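Local coordinates for putative protein-disulfide isomerase (PDB 3GN3), which probably acts as a thiol-disulfide oxidoreductase of the DsbA family, forming or rearranging disulfide bonds in other proteins, at residues W11-R16 with G44-T49; L17-L22 with R51-S56; I70-T75 with P134-A139. All coordinates share one frame; numbering follows the deposited sequence.

How the contacts relate
Contacts 1 and 2 follow the same strand, 48-54, through one mixed sheet, and their centres lie 15 Å apart. In contact 1 the turn ahead of that strand meets the link between strands 10-12 and 16-22, which flank it antiparallel and parallel; contact 2 continues the parallel pairing into the core. Their segments alternate along the chain, and T49 O, probably bonded to F18 N, joins them directly. Contact 3 comes later in the chain, 16 Å from contact 2 and 25 Å from contact 1 between centres. It packs helix 63-73 against residues 134-139, which lead into helix 137-150, and L54 of contact 2 touches its I70 and L71, so sheet and helical layer share one core.

Contact 1. Residues W11-R16 with G44-T49; sequences WGHGPR and GEDNVT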
ATOM      1  N   TRP A  11      16.382  19.482  -0.683  1.00 42.19           N
ATOM      2  CA  TRP A  11      17.405  20.290  -1.334  1.00 41.00           C
ATOM      3  C   TRP A  11      17.067  20.436  -2.807  1.00 40.68           C
ATOM      4  O   TRP A  11      16.457  19.550  -3.417  1.00 40.24           O
ATOM      5  CB  TRP A  11      18.799  19.666  -1.211  1.00 40.67           C
ATOM      6  CG  TRP A  11      19.381  19.610   0.167  1.00 40.26           C
ATOM      7  CD1 TRP A  11      20.258  20.501   0.728  1.00 40.31           C
ATOM      8  CD2 TRP A  11      19.163  18.593   1.154  1.00 39.91           C
ATOM      9  NE1 TRP A  11      20.593  20.110   2.006  1.00 38.87           N
ATOM     10  CE2 TRP A  11      19.936  18.943   2.296  1.00 39.10           C
ATOM     11  CE3 TRP A  11      18.382  17.421   1.193  1.00 40.11           C
ATOM     12  CZ2 TRP A  11      19.949  18.166   3.471  1.00 38.46           C
ATOM     13  CZ3 TRP A  11      18.399  16.639   2.369  1.00 39.08           C
ATOM     14  CH2 TRP A  11      19.182  17.025   3.488  1.00 38.48           C
ATOM     15  N   GLY A  12      17.485  21.559  -3.384  1.00 39.99           N
ATOM     16  CA  GLY A  12      17.200  21.851  -4.774  1.00 39.48           C
ATOM     17  C   GLY A  12      15.833  22.473  -4.809  1.00 39.28           C
ATOM     18  O   GLY A  12      15.136  22.475  -3.801  1.00 39.11           O
ATOM     19  N   HIS A  13      15.442  23.005  -5.957  1.00 39.39           N
ATOM     20  CA  HIS A  13      14.162  23.674  -6.069  1.00 39.94           C
ATOM     21  C   HIS A  13      13.518  23.412  -7.429  1.00 40.27           C
ATOM     22  O   HIS A  13      12.609  24.131  -7.831  1.00 40.37           O
ATOM     23  CB  HIS A  13      14.323  25.178  -5.806  1.00 40.06           C
ATOM     24  CG  HIS A  13      15.236  25.863  -6.778  1.00 41.37           C
ATOM     25  ND1 HIS A  13      16.593  26.015  -6.550  1.00 42.15           N
ATOM     26  CD2 HIS A  13      14.994  26.410  -7.998  1.00 41.03           C
ATOM     27  CE1 HIS A  13      17.143  26.633  -7.583  1.00 40.36           C
ATOM     28  NE2 HIS A  13      16.197  26.876  -8.478  1.00 40.72           N
ATOM     29  N   GLY A  14      13.979  22.373  -8.129  1.00 40.56           N
ATOM     30  CA  GLY A  14      13.417  22.003  -9.436  1.00 40.61           C
ATOM     31  C   GLY A  14      12.040  21.349  -9.341  1.00 40.78           C
ATOM     32  O   GLY A  14      11.612  20.958  -8.249  1.00 40.81           O
ATOM     33  N   PRO A  15      11.335  21.228 -10.481  1.00 40.48           N
ATOM     34  CA  PRO A  15       9.971  20.703 -10.476  1.00 40.42           C
ATOM     35  C   PRO A  15       9.868  19.165 -10.509  1.00 40.49           C
ATOM     36  O   PRO A  15       8.802  18.627 -10.218  1.00 40.52           O
ATOM     37  CB  PRO A  15       9.362  21.306 -11.754  1.00 40.28           C
ATOM     38  CG  PRO A  15      10.510  21.467 -12.671  1.00 40.11           C
ATOM     39  CD  PRO A  15      11.745  21.681 -11.825  1.00 40.42           C
ATOM     40  N   ARG A  16      10.938  18.467 -10.889  1.00 40.03           N
ATOM     41  CA  ARG A  16      10.928  17.011 -10.810  1.00 39.62           C
ATOM     42  C   ARG A  16      11.340  16.569  -9.402  1.00 38.28           C
ATOM     43  O   ARG A  16      12.435  16.881  -8.959  1.00 38.31           O
ATOM     44  CB  ARG A  16      11.807  16.380 -11.895  1.00 40.12           C
ATOM     45  CG  ARG A  16      11.294  16.655 -13.297  1.00 43.98           C
ATOM     46  CD  ARG A  16      11.795  15.624 -14.312  1.00 50.83           C
ATOM     47  NE  ARG A  16      10.829  15.406 -15.403  1.00 55.89           N
ATOM     48  CZ  ARG A  16      10.759  16.125 -16.532  1.00 58.47           C
ATOM     49  NH1 ARG A  16      11.599  17.133 -16.762  1.00 61.03           N
ATOM     50  NH2 ARG A  16       9.835  15.841 -17.441  1.00 58.97           N
ATOM     51  N   GLY A  44      20.947  19.113 -11.500  1.00 42.08           N
ATOM     52  CA  GLY A  44      20.747  20.568 -11.454  1.00 42.97           C
ATOM     53  C   GLY A  44      19.631  21.004 -10.519  1.00 44.02           C
ATOM     54  O   GLY A  44      18.495  20.549 -10.646  1.00 43.91           O
ATOM     55  N   GLU A  45      19.947  21.911  -9.597  1.00 44.81           N
ATOM     56  CA  GLU A  45      18.967  22.423  -8.634  1.00 46.01           C
ATOM     57  C   GLU A  45      17.797  23.158  -9.243  1.00 46.07           C
ATOM     58  O   GLU A  45      16.799  23.411  -8.567  1.00 45.88           O
ATOM     59  CB  GLU A  45      19.640  23.325  -7.627  1.00 46.19           C
ATOM     60  CG  GLU A  45      20.377  22.532  -6.594  1.00 50.21           C
ATOM     61  CD  GLU A  45      21.565  23.272  -6.041  1.00 55.01           C
ATOM     62  OE1 GLU A  45      22.577  22.601  -5.695  1.00 55.86           O
ATOM     63  OE2 GLU A  45      21.479  24.524  -5.969  1.00 57.92           O
ATOM     64  N   ASP A  46      17.932  23.507 -10.516  1.00 46.59           N
ATOM     65  CA  ASP A  46      16.860  24.159 -11.253  1.00 47.29           C
ATOM     66  C   ASP A  46      15.881  23.140 -11.811  1.00 46.38           C
ATOM     67  O   ASP A  46      14.746  23.484 -12.108  1.00 46.49           O
ATOM     68  CB  ASP A  46      17.438  25.035 -12.375  1.00 48.20           C
ATOM     69  CG  ASP A  46      17.962  26.383 -11.859  1.00 52.12           C
ATOM     70  OD1 ASP A  46      17.766  26.707 -10.662  1.00 54.71           O
ATOM     71  OD2 ASP A  46      18.577  27.135 -12.655  1.00 57.71           O
ATOM     72  N   ASN A  47      16.323  21.887 -11.910  1.00 45.50           N
ATOM     73  CA  ASN A  47      15.531  20.788 -12.470  1.00 44.98           C
ATOM     74  C   ASN A  47      14.860  19.827 -11.468  1.00 44.32           C
ATOM     75  O   ASN A  47      13.785  19.279 -11.744  1.00 43.87           O
ATOM     76  CB  ASN A  47      16.405  19.979 -13.412  1.00 44.98           C
ATOM     77  CG  ASN A  47      17.164  20.856 -14.362  1.00 45.90           C
ATOM     78  OD1 ASN A  47      16.569  21.567 -15.162  1.00 45.29           O
ATOM     79  ND2 ASN A  47      18.493  20.834 -14.262  1.00 46.65           N
ATOM     80  N   VAL A  48      15.504  19.615 -10.323  1.00 43.23           N
ATOM     81  CA  VAL A  48      15.041  18.614  -9.387  1.00 42.30           C
ATOM     82  C   VAL A  48      14.977  19.150  -7.987  1.00 41.67           C
ATOM     83  O   VAL A  48      15.667  20.119  -7.648  1.00 42.15           O
ATOM     84  CB  VAL A  48      15.920  17.328  -9.377  1.00 42.34           C
ATOM     85  CG1 VAL A  48      15.986  16.703 -10.764  1.00 43.16           C
ATOM     86  CG2 VAL A  48      17.309  17.606  -8.843  1.00 41.85           C
ATOM     87  N   THR A  49      14.132  18.506  -7.190  1.00 40.33           N
ATOM     88  CA  THR A  49      14.185  18.590  -5.742  1.00 39.51           C
ATOM     89  C   THR A  49      14.508  17.185  -5.210  1.00 38.63           C
ATOM     90  O   THR A  49      13.897  16.206  -5.620  1.00 38.64           O
ATOM     91  CB  THR A  49      12.858  19.154  -5.164  1.00 39.59           C
ATOM     92  OG1 THR A  49      12.570  20.413  -5.793  1.00 40.07           O
ATOM     93  CG2 THR A  49      12.956  19.366  -3.657  1.00 38.27           C
TER
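With OG1 beside its own backbone N (chi1 -55°), T49 offers its hydroxyl to G14, while H13, its CG in the crowded position between backbone N and carbonyl carbon (chi1 61°), lays its ring over the E45 carbonyl. T49 OG1 donates to G14 O at 2.7 Å, in the carbonyl plane and on a lone pair. E45 O lies 3.2 Å above the centre of the H13 ring and also accepts H13 N at 3.0 Å, so the carbonyl that binds the H13 backbone also lies against the ring face. A weak, bent bond from H13 NE2 to D46 OD1 (2.7 Å) adds to this, the ring and carboxylate planes being 65° apart. G14, without a side chain, brings its CA to 3.8 Å from V48 CA. Beyond it the backbones run parallel: R16 N donates to N47 O at 3.1 Å, and T49 N donates to R16 O at 2.9 Å from above the carbonyl plane. The segment W11-R16 thus passes around the start of strand 48-54, from its antiparallel neighbour 10-12 to its parallel neighbour 16-22. Helix 36-43 packs through L40 on W11, E45 and V48, and I181 of helix 174-181 covers R16 and V48.

Contact 2. Residues L17-L22 with R51-S56; sequences LFEVFL and RIRLQS
Backbone hydrogen bonding sets the register, with five nearly straight bonds zipping L17-L22 to R51-Q55 in parallel. R51 N donates to F18 O and V20 N to R51 O, then R53 N to V20 O and L22 N to R53 O; Q55 N closes the series on L22 O at 2.8 Å, coming from well above the carbonyl plane. The axes of strands 17-22 and 51-54 are inclined by 30°.

The charged contact is a salt bridge of side-on form. R53, bent at chi2 (-52°), grips E19 with NE and NH2, each 2.8 Å from E19 OE1. That oxygen lies at the edge of the guanidinium, near its plane, and meets NE through its anti lone pair, whereas NH2 approaches from above the carboxylate. Y146 OH is a further partner of E19 OE1, and S6 O of R53 NH1. R51 CB covers one face of the R53 guanidinium.

These two strands are the parallel pair of a beta-alpha-beta unit, connected through helices 27-33 and 36-43, as at the N-terminal end of thioredoxin-like folds.

Nonpolar contacts lie on both faces, the aromatic one on the E19 and R53 side. There R53 CG makes a CH-pi contact 3.8 Å from the centroid of F21, over its face. L17 crosses R51 at about a right angle, its CD1 3.7 Å from R51 CG. On the V20 and L54 side, L22 CD1 meets I52 CG2 at 3.7 Å.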
ATOM      1  N   LEU A  17      10.454  15.845  -8.714  1.00 36.73           N
ATOM      2  CA  LEU A  17      10.676  15.450  -7.327  1.00 35.04           C
ATOM      3  C   LEU A  17      11.296  14.058  -7.189  1.00 34.46           C
ATOM      4  O   LEU A  17      10.727  13.051  -7.640  1.00 34.50           O
ATOM      5  CB  LEU A  17       9.372  15.566  -6.515  1.00 34.59           C
ATOM      6  CG  LEU A  17       9.405  15.249  -5.012  1.00 33.62           C
ATOM      7  CD1 LEU A  17      10.468  16.030  -4.246  1.00 31.18           C
ATOM      8  CD2 LEU A  17       8.028  15.434  -4.371  1.00 31.06           C
ATOM      9  N   PHE A  18      12.460  14.020  -6.553  1.00 33.35           N
ATOM     10  CA  PHE A  18      13.217  12.796  -6.372  1.00 32.84           C
ATOM     11  C   PHE A  18      13.252  12.456  -4.898  1.00 32.70           C
ATOM     12  O   PHE A  18      13.939  13.133  -4.125  1.00 32.85           O
ATOM     13  CB  PHE A  18      14.640  12.999  -6.865  1.00 32.49           C
ATOM     14  CG  PHE A  18      15.470  11.757  -6.874  1.00 33.14           C
ATOM     15  CD1 PHE A  18      15.029  10.602  -7.506  1.00 33.50           C
ATOM     16  CD2 PHE A  18      16.722  11.747  -6.295  1.00 34.41           C
ATOM     17  CE1 PHE A  18      15.823   9.457  -7.528  1.00 33.14           C
ATOM     18  CE2 PHE A  18      17.525  10.596  -6.329  1.00 34.44           C
ATOM     19  CZ  PHE A  18      17.071   9.461  -6.938  1.00 33.38           C
ATOM     20  N   GLU A  19      12.509  11.424  -4.498  1.00 32.22           N
ATOM     21  CA  GLU A  19      12.458  11.041  -3.086  1.00 31.75           C
ATOM     22  C   GLU A  19      13.204   9.750  -2.858  1.00 31.81           C
ATOM     23  O   GLU A  19      13.038   8.790  -3.622  1.00 32.66           O
ATOM     24  CB  GLU A  19      11.026  10.921  -2.611  1.00 31.08           C
ATOM     25  CG  GLU A  19      10.250  12.186  -2.813  1.00 31.51           C
ATOM     26  CD  GLU A  19       8.826  12.051  -2.375  1.00 32.73           C
ATOM     27  OE1 GLU A  19       8.570  12.048  -1.150  1.00 34.24           O
ATOM     28  OE2 GLU A  19       7.962  11.939  -3.262  1.00 31.75           O
ATOM     29  N   VAL A  20      14.033   9.725  -1.820  1.00 31.11           N
ATOM     30  CA  VAL A  20      14.833   8.550  -1.519  1.00 30.66           C
ATOM     31  C   VAL A  20      14.633   8.148  -0.065  1.00 30.42           C
ATOM     32  O   VAL A  20      14.830   8.973   0.848  1.00 30.22           O
ATOM     33  CB  VAL A  20      16.347   8.806  -1.737  1.00 30.58           C
ATOM     34  CG1 VAL A  20      17.097   7.493  -1.722  1.00 30.24           C
ATOM     35  CG2 VAL A  20      16.595   9.534  -3.044  1.00 31.28           C
ATOM     36  N   PHE A  21      14.265   6.882   0.136  1.00 29.84           N
ATOM     37  CA  PHE A  21      13.997   6.331   1.454  1.00 29.34           C
ATOM     38  C   PHE A  21      15.250   5.665   1.936  1.00 29.84           C
ATOM     39  O   PHE A  21      15.761   4.749   1.298  1.00 30.17           O
ATOM     40  CB  PHE A  21      12.817   5.335   1.410  1.00 29.19           C
ATOM     41  CG  PHE A  21      11.484   5.993   1.210  1.00 27.95           C
ATOM     42  CD1 PHE A  21      10.681   6.310   2.312  1.00 26.49           C
ATOM     43  CD2 PHE A  21      11.044   6.350  -0.073  1.00 26.93           C
ATOM     44  CE1 PHE A  21       9.434   6.954   2.144  1.00 25.24           C
ATOM     45  CE2 PHE A  21       9.800   6.995  -0.265  1.00 26.45           C
ATOM     46  CZ  PHE A  21       8.992   7.293   0.852  1.00 25.95           C
ATOM     47  N   LEU A  22      15.755   6.126   3.070  1.00 30.43           N
ATOM     48  CA  LEU A  22      17.042   5.662   3.552  1.00 31.20           C
ATOM     49  C   LEU A  22      16.956   5.151   4.986  1.00 31.86           C
ATOM     50  O   LEU A  22      16.322   5.775   5.842  1.00 32.05           O
ATOM     51  CB  LEU A  22      18.100   6.771   3.437  1.00 30.58           C
ATOM     52  CG  LEU A  22      18.429   7.386   2.064  1.00 30.96           C
ATOM     53  CD1 LEU A  22      19.196   8.722   2.243  1.00 28.59           C
ATOM     54  CD2 LEU A  22      19.215   6.412   1.153  1.00 29.12           C
ATOM     55  N   ARG A  51      14.576  14.885  -1.861  1.00 36.82           N
ATOM     56  CA  ARG A  51      14.172  14.746  -0.451  1.00 36.51           C
ATOM     57  C   ARG A  51      14.543  13.387   0.107  1.00 36.10           C
ATOM     58  O   ARG A  51      14.326  12.355  -0.537  1.00 36.22           O
ATOM     59  CB  ARG A  51      12.674  14.956  -0.265  1.00 36.47           C
ATOM     60  CG  ARG A  51      12.143  16.185  -0.940  1.00 37.63           C
ATOM     61  CD  ARG A  51      10.838  16.583  -0.349  1.00 38.30           C
ATOM     62  NE  ARG A  51      10.593  17.996  -0.577  1.00 41.27           N
ATOM     63  CZ  ARG A  51       9.525  18.465  -1.196  1.00 41.87           C
ATOM     64  NH1 ARG A  51       8.600  17.635  -1.630  1.00 45.36           N
ATOM     65  NH2 ARG A  51       9.375  19.755  -1.370  1.00 40.90           N
ATOM     66  N   ILE A  52      15.097  13.406   1.311  1.00 35.50           N
ATOM     67  CA  ILE A  52      15.322  12.209   2.098  1.00 35.27           C
ATOM     68  C   ILE A  52      14.099  11.886   2.991  1.00 35.14           C
ATOM     69  O   ILE A  52      13.550  12.769   3.663  1.00 35.06           O
ATOM     70  CB  ILE A  52      16.591  12.354   2.953  1.00 34.90           C
ATOM     71  CG1 ILE A  52      17.793  12.605   2.040  1.00 34.85           C
ATOM     72  CG2 ILE A  52      16.804  11.107   3.844  1.00 34.86           C
ATOM     73  CD1 ILE A  52      19.075  13.007   2.766  1.00 34.46           C
ATOM     74  N   ARG A  53      13.663  10.624   2.972  1.00 34.94           N
ATOM     75  CA  ARG A  53      12.701  10.134   3.961  1.00 34.57           C
ATOM     76  C   ARG A  53      13.398   9.027   4.711  1.00 34.75           C
ATOM     77  O   ARG A  53      14.191   8.281   4.133  1.00 34.76           O
ATOM     78  CB  ARG A  53      11.418   9.586   3.347  1.00 34.37           C
ATOM     79  CG  ARG A  53      10.902  10.249   2.090  1.00 35.58           C
ATOM     80  CD  ARG A  53      10.787  11.730   2.250  1.00 37.32           C
ATOM     81  NE  ARG A  53       9.782  12.341   1.392  1.00 36.62           N
ATOM     82  CZ  ARG A  53       9.386  13.602   1.540  1.00 34.66           C
ATOM     83  NH1 ARG A  53       9.934  14.335   2.489  1.00 32.35           N
ATOM     84  NH2 ARG A  53       8.445  14.121   0.753  1.00 33.99           N
ATOM     85  N   LEU A  54      13.099   8.913   6.000  1.00 34.50           N
ATOM     86  CA  LEU A  54      13.799   7.961   6.839  1.00 34.19           C
ATOM     87  C   LEU A  54      13.019   6.650   6.941  1.00 34.15           C
ATOM     88  O   LEU A  54      11.869   6.616   7.394  1.00 34.35           O
ATOM     89  CB  LEU A  54      14.090   8.598   8.206  1.00 34.30           C
ATOM     90  CG  LEU A  54      14.930   9.880   8.077  1.00 34.09           C
ATOM     91  CD1 LEU A  54      14.980  10.617   9.387  1.00 34.08           C
ATOM     92  CD2 LEU A  54      16.344   9.608   7.541  1.00 31.18           C
ATOM     93  N   GLN A  55      13.638   5.580   6.464  1.00 33.81           N
ATOM     94  CA  GLN A  55      13.030   4.257   6.454  1.00 33.32           C
ATOM     95  C   GLN A  55      13.671   3.467   7.568  1.00 33.28           C
ATOM     96  O   GLN A  55      14.721   2.837   7.364  1.00 33.78           O
ATOM     97  CB  GLN A  55      13.296   3.572   5.101  1.00 33.71           C
ATOM     98  CG  GLN A  55      12.927   2.070   5.016  1.00 33.71           C
ATOM     99  CD  GLN A  55      11.436   1.843   4.856  1.00 33.61           C
ATOM    100  OE1 GLN A  55      10.634   2.764   5.034  1.00 35.04           O
ATOM    101  NE2 GLN A  55      11.055   0.622   4.503  1.00 32.94           N
ATOM    102  N   SER A  56      13.073   3.520   8.753  1.00 32.62           N
ATOM    103  CA  SER A  56      13.606   2.801   9.906  1.00 32.31           C
ATOM    104  C   SER A  56      13.367   1.278   9.781  1.00 32.39           C
ATOM    105  O   SER A  56      12.232   0.845   9.704  1.00 32.83           O
ATOM    106  CB  SER A  56      12.960   3.363  11.165  1.00 32.07           C
ATOM    107  OG  SER A  56      13.526   2.807  12.325  1.00 31.85           O
TER

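Contact 3. Residues I70-T75 with P134-A139; sequences ILAAAT and PELEHA
L136 carries most of this contact, and its two methyls divide the work. Its CG stands anti to the backbone N (chi1 -163°), which sends the branched end across to the last turn of helix 63-73. There CD2 rests on the methyl of A72, with L136 CD2 3.7 Å from A72 CB, while CD1 presses on the main chain one residue earlier, 3.5 Å from L71 O. One turn further along the second segment, the pairing is reversed: L71, its CG beside the backbone N (chi1 -73°), reaches out to A139, bringing L71 CD1 to 3.8 Å from A139 CB and 3.7 Å from A139 C. No hydrogen bond crosses between the segments here, so the fit rests on van der Waals contact of methyls with one another and with the main chain. L71 is also buried against V140 and H143 of helix 137-150 and against L54 of strand 48-54.

Toward T75 the contact loosens. T75 is exposed and adds a single side-chain approach, its CG2 4.1 Å from CD1 of L136. Its hydroxyl turns back instead: T75 OG1 donates to A72 O at 2.5 Å, on a lone pair in the carbonyl plane, and T75 N donates to the same oxygen at 3.0 Å, so A72 O is gripped twice. E135 and H138 lie on the solvent side of the second segment, and P134 and E137 pack on H101 and H102 of the third subunit.

Between the two segments the chain is helix and loop without any strand, an arrangement consistent with the helical insertion that DsbA-family proteins carry within their thioredoxin-like fold.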
ATOM      1  N   ILE A  70      18.522  11.983  14.097  1.00 35.68           N
ATOM      2  CA  ILE A  70      18.569  12.705  12.839  1.00 34.89           C
ATOM      3  C   ILE A  70      17.509  13.789  12.859  1.00 34.79           C
ATOM      4  O   ILE A  70      17.768  14.944  12.521  1.00 34.58           O
ATOM      5  CB  ILE A  70      18.403  11.772  11.612  1.00 34.85           C
ATOM      6  CG1 ILE A  70      19.617  10.859  11.493  1.00 33.85           C
ATOM      7  CG2 ILE A  70      18.191  12.586  10.329  1.00 32.97           C
ATOM      8  CD1 ILE A  70      19.304   9.540  10.827  1.00 34.43           C
ATOM      9  N   LEU A  71      16.311  13.412  13.277  1.00 34.99           N
ATOM     10  CA  LEU A  71      15.210  14.351  13.294  1.00 35.03           C
ATOM     11  C   LEU A  71      15.380  15.391  14.409  1.00 35.11           C
ATOM     12  O   LEU A  71      14.900  16.524  14.274  1.00 35.38           O
ATOM     13  CB  LEU A  71      13.876  13.613  13.366  1.00 34.67           C
ATOM     14  CG  LEU A  71      13.548  12.949  12.027  1.00 34.70           C
ATOM     15  CD1 LEU A  71      12.417  11.899  12.141  1.00 34.03           C
ATOM     16  CD2 LEU A  71      13.235  13.994  10.967  1.00 31.58           C
ATOM     17  N   ALA A  72      16.063  15.000  15.488  1.00 34.77           N
ATOM     18  CA  ALA A  72      16.472  15.937  16.542  1.00 35.30           C
ATOM     19  C   ALA A  72      17.413  17.007  15.986  1.00 35.45           C
ATOM     20  O   ALA A  72      17.220  18.190  16.252  1.00 36.22           O
ATOM     21  CB  ALA A  72      17.126  15.200  17.734  1.00 34.44           C
ATOM     22  N   ALA A  73      18.421  16.586  15.219  1.00 35.57           N
ATOM     23  CA  ALA A  73      19.349  17.512  14.549  1.00 35.66           C
ATOM     24  C   ALA A  73      18.619  18.518  13.663  1.00 35.86           C
ATOM     25  O   ALA A  73      18.984  19.681  13.622  1.00 36.10           O
ATOM     26  CB  ALA A  73      20.386  16.752  13.747  1.00 34.72           C
ATOM     27  N   ALA A  74      17.573  18.076  12.976  1.00 36.23           N
ATOM     28  CA  ALA A  74      16.836  18.961  12.088  1.00 36.80           C
ATOM     29  C   ALA A  74      16.159  20.089  12.831  1.00 37.67           C
ATOM     30  O   ALA A  74      15.647  20.993  12.180  1.00 38.23           O
ATOM     31  CB  ALA A  74      15.816  18.198  11.261  1.00 35.90           C
ATOM     32  N   THR A  75      16.124  20.023  14.170  1.00 38.49           N
ATOM     33  CA  THR A  75      15.475  21.068  14.998  1.00 39.57           C
ATOM     34  C   THR A  75      16.455  22.121  15.511  1.00 40.18           C
ATOM     35  O   THR A  75      16.024  23.200  15.883  1.00 41.02           O
ATOM     36  CB  THR A  75      14.650  20.523  16.224  1.00 39.70           C
ATOM     37  OG1 THR A  75      15.526  19.861  17.160  1.00 40.41           O
ATOM     38  CG2 THR A  75      13.510  19.584  15.785  1.00 38.62           C
ATOM     39  N   PRO A 134       9.598  16.087  23.560  1.00 51.12           N
ATOM     40  CA  PRO A 134       8.571  15.065  23.355  1.00 50.67           C
ATOM     41  C   PRO A 134       7.759  15.278  22.077  1.00 50.39           C
ATOM     42  O   PRO A 134       7.123  14.337  21.604  1.00 49.83           O
ATOM     43  CB  PRO A 134       7.695  15.170  24.614  1.00 50.59           C
ATOM     44  CG  PRO A 134       7.868  16.549  25.097  1.00 50.75           C
ATOM     45  CD  PRO A 134       9.237  17.024  24.642  1.00 51.43           C
ATOM     46  N   GLU A 135       7.807  16.482  21.507  1.00 49.95           N
ATOM     47  CA  GLU A 135       7.123  16.737  20.236  1.00 49.91           C
ATOM     48  C   GLU A 135       7.756  16.000  19.035  1.00 49.17           C
ATOM     49  O   GLU A 135       7.142  15.888  17.972  1.00 49.06           O
ATOM     50  CB  GLU A 135       7.043  18.239  19.968  1.00 50.27           C
ATOM     51  CG  GLU A 135       6.067  18.973  20.879  1.00 53.02           C
ATOM     52  CD  GLU A 135       4.651  18.378  20.822  1.00 57.28           C
ATOM     53  OE1 GLU A 135       3.986  18.529  19.767  1.00 59.01           O
ATOM     54  OE2 GLU A 135       4.204  17.760  21.828  1.00 58.06           O
ATOM     55  N   LEU A 136       8.966  15.476  19.234  1.00 48.02           N
ATOM     56  CA  LEU A 136       9.770  14.875  18.176  1.00 47.10           C
ATOM     57  C   LEU A 136       9.263  13.514  17.676  1.00 47.04           C
ATOM     58  O   LEU A 136       9.614  13.093  16.570  1.00 47.22           O
ATOM     59  CB  LEU A 136      11.206  14.744  18.669  1.00 47.08           C
ATOM     60  CG  LEU A 136      12.393  14.518  17.745  1.00 46.27           C
ATOM     61  CD1 LEU A 136      12.569  15.667  16.782  1.00 44.24           C
ATOM     62  CD2 LEU A 136      13.618  14.339  18.613  1.00 46.09           C
ATOM     63  N   GLU A 137       8.449  12.834  18.486  1.00 46.29           N
ATOM     64  CA  GLU A 137       7.798  11.581  18.087  1.00 45.18           C
ATOM     65  C   GLU A 137       6.979  11.762  16.822  1.00 44.39           C
ATOM     66  O   GLU A 137       6.860  10.830  16.031  1.00 44.47           O
ATOM     67  CB  GLU A 137       6.894  11.039  19.196  1.00 45.15           C
ATOM     68  CG  GLU A 137       5.646  11.880  19.433  1.00 46.56           C
ATOM     69  CD  GLU A 137       4.589  11.151  20.224  1.00 49.09           C
ATOM     70  OE1 GLU A 137       4.817  10.839  21.407  1.00 50.89           O
ATOM     71  OE2 GLU A 137       3.514  10.887  19.663  1.00 51.72           O
ATOM     72  N   HIS A 138       6.424  12.953  16.632  1.00 43.39           N
ATOM     73  CA  HIS A 138       5.605  13.239  15.458  1.00 42.85           C
ATOM     74  C   HIS A 138       6.367  13.223  14.136  1.00 41.81           C
ATOM     75  O   HIS A 138       5.835  12.749  13.130  1.00 42.21           O
ATOM     76  CB  HIS A 138       4.812  14.533  15.648  1.00 43.11           C
ATOM     77  CG  HIS A 138       3.783  14.427  16.722  1.00 46.56           C
ATOM     78  ND1 HIS A 138       3.976  14.930  17.995  1.00 50.37           N
ATOM     79  CD2 HIS A 138       2.581  13.802  16.742  1.00 47.55           C
ATOM     80  CE1 HIS A 138       2.923  14.651  18.743  1.00 49.62           C
ATOM     81  NE2 HIS A 138       2.064  13.964  18.006  1.00 49.97           N
ATOM     82  N   ALA A 139       7.604  13.722  14.144  1.00 40.46           N
ATOM     83  CA  ALA A 139       8.476  13.661  12.966  1.00 39.15           C
ATOM     84  C   ALA A 139       8.796  12.211  12.623  1.00 38.11           C
ATOM     85  O   ALA A 139       8.643  11.813  11.464  1.00 38.30           O
ATOM     86  CB  ALA A 139       9.765  14.476  13.169  1.00 38.60           C
TER